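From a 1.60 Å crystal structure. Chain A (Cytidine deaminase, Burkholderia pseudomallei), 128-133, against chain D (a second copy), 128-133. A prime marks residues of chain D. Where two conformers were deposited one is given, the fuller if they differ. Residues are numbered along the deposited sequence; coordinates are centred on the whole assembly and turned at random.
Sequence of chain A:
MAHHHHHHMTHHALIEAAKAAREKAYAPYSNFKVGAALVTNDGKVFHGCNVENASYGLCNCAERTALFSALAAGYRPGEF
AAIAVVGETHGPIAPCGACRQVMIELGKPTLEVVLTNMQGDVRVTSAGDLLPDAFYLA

Chain A (128-133) GDLLPD
Chain D, residues 128-133: GDLLPD

How does chain D enter the contact? Gly128′ (phi/psi -62/-43), Asp129′ (-67/-33) and Leu130′ (-71/-24) form the end of a helix that begins earlier in the chain, and Leu131′ N donates a hydrogen bond to Gly128′ O at 3.3 Å. Gly128′ touches nothing in the other stretch. Asp129′ (chi1 m, -70°) takes part through its backbone: Asp129′ O lies 3.7 Å from Pro132 CG, while its CA-to-CB bond points sideways.

What does Leu130′ offer if its CA-to-CB bond points away? Its carbonyl makes the approach, with Leu130′ O 3.7 Å from Pro132 CD and 4.5 Å from Leu131 CD1. The side chain, chi1 m (-73°) and chi2 t (167°), comes no nearer than 4.8 Å to residues 128-133 of chain A. Leu130′ CA sits 6.4 Å from Pro132 CA, and the matching pair, Leu130 CA and Pro132′ CA, are 6.5 Å apart, so the two stretches run in opposite directions with near-twofold symmetry.

What happens at the centre of the register? Leu131′ leaves helical geometry at phi/psi -136/77, and Leu131′ CA lies 6.4 Å from Leu131 CA. Its CA-to-CB bond also points away, yet chi1 t (-159°) and chi2 p (64°) bring Leu131′ CD1 to 4.4 Å from Leu131 CD1, a loose apolar contact.

Why is so much of Pro132′ covered? Its CA-to-CB bond points toward chain A, and at phi/psi -65/143 the C-gamma endo ring packs with Pro132′ CD 3.7 Å from Pro132 CD. The same ring places Pro132′ CG 3.7 Å from Asp129 O and Pro132′ CD 3.8 Å from Leu130 O. The CA-to-CB bond of Asp133′ (47/59, chi1 m at -59°, chi2 123°) points sideways, and its side chain stays at least 5.9 Å from the other stretch. No hydrogen bond joins the two stretches, which bury 254 Å², both sides summed.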

# COMPACT_ATOMS: atom_id res chain seq x y z
N GLY A 128 9.91 2.53 -18.38
CA GLY A 128 11.12 3.27 -18.04
C GLY A 128 10.96 4.78 -18.17
O GLY A 128 11.44 5.53 -17.33
N ASP A 129 10.29 5.22 -19.24
CA ASP A 129 10.05 6.66 -19.44
C ASP A 129 9.13 7.25 -18.36
O ASP A 129 9.30 8.40 -17.97
CB ASP A 129 9.45 6.94 -20.82
CG ASP A 129 10.45 6.69 -21.95
OD1 ASP A 129 11.66 6.88 -21.75
OD2 ASP A 129 10.01 6.30 -23.04
N LEU A 130 8.17 6.45 -17.90
CA LEU A 130 7.23 6.87 -16.86
C LEU A 130 7.90 6.98 -15.49
O LEU A 130 7.42 7.72 -14.61
CB LEU A 130 6.04 5.91 -16.79
CG LEU A 130 5.00 6.00 -17.90
CD1 LEU A 130 4.08 4.81 -17.81
CD2 LEU A 130 4.21 7.30 -17.81
N LEU A 131 9.01 6.27 -15.31
CA LEU A 131 9.69 6.21 -14.02
C LEU A 131 11.21 6.32 -14.22
O LEU A 131 11.92 5.31 -14.16
CB LEU A 131 9.31 4.93 -13.26
CG LEU A 131 9.52 4.89 -11.74
CD1 LEU A 131 8.66 5.92 -11.01
CD2 LEU A 131 9.23 3.49 -11.24
N PRO A 132 11.70 7.55 -14.46
CA PRO A 132 13.13 7.74 -14.74
C PRO A 132 14.00 7.45 -13.52
O PRO A 132 13.63 7.78 -12.39
CB PRO A 132 13.23 9.21 -15.16
CG PRO A 132 12.02 9.88 -14.57
CD PRO A 132 10.95 8.83 -14.50
N ASP A 133 15.14 6.80 -13.77
CA ASP A 133 16.05 6.39 -12.71
C ASP A 133 15.28 5.68 -11.59
O ASP A 133 15.29 6.13 -10.44
CB ASP A 133 16.84 7.58 -12.17
CG ASP A 133 17.91 7.16 -11.18
OD1 ASP A 133 18.36 5.99 -11.23
OD2 ASP A 133 18.30 8.00 -10.33
N GLY D 128 8.39 16.81 -9.46
CA GLY D 128 7.87 16.79 -10.82
C GLY D 128 8.76 16.04 -11.79
O GLY D 128 8.27 15.29 -12.63
N ASP D 129 10.07 16.25 -11.71
CA ASP D 129 11.00 15.56 -12.60
C ASP D 129 11.05 14.05 -12.35
O ASP D 129 11.23 13.27 -13.28
CB ASP D 129 12.41 16.14 -12.50
CG ASP D 129 12.50 17.55 -13.09
OD1 ASP D 129 11.79 17.84 -14.07
OD2 ASP D 129 13.30 18.35 -12.56
N LEU D 130 10.88 13.65 -11.09
CA LEU D 130 10.87 12.23 -10.73
C LEU D 130 9.62 11.51 -11.21
O LEU D 130 9.61 10.29 -11.41
CB LEU D 130 11.05 12.07 -9.22
CG LEU D 130 12.43 12.35 -8.65
CD1 LEU D 130 12.31 12.45 -7.16
CD2 LEU D 130 13.44 11.27 -9.03
N LEU D 131 8.55 12.27 -11.42
CA LEU D 131 7.28 11.69 -11.82
C LEU D 131 6.64 12.50 -12.95
O LEU D 131 5.71 13.28 -12.71
CB LEU D 131 6.34 11.57 -10.61
CG LEU D 131 5.17 10.58 -10.65
CD1 LEU D 131 5.65 9.12 -10.74
CD2 LEU D 131 4.31 10.77 -9.42
N PRO D 132 7.15 12.33 -14.19
CA PRO D 132 6.64 13.11 -15.33
C PRO D 132 5.18 12.77 -15.63
O PRO D 132 4.76 11.61 -15.50
CB PRO D 132 7.54 12.69 -16.50
CG PRO D 132 8.13 11.37 -16.09
CD PRO D 132 8.23 11.40 -14.60
N ASP D 133 4.41 13.80 -16.00
CA ASP D 133 2.99 13.65 -16.28
C ASP D 133 2.32 12.84 -15.17
O ASP D 133 1.75 11.78 -15.43
CB ASP D 133 2.78 13.01 -17.66
CG ASP D 133 3.41 13.82 -18.79
OD1 ASP D 133 4.24 13.26 -19.54
OD2 ASP D 133 3.08 15.02 -18.94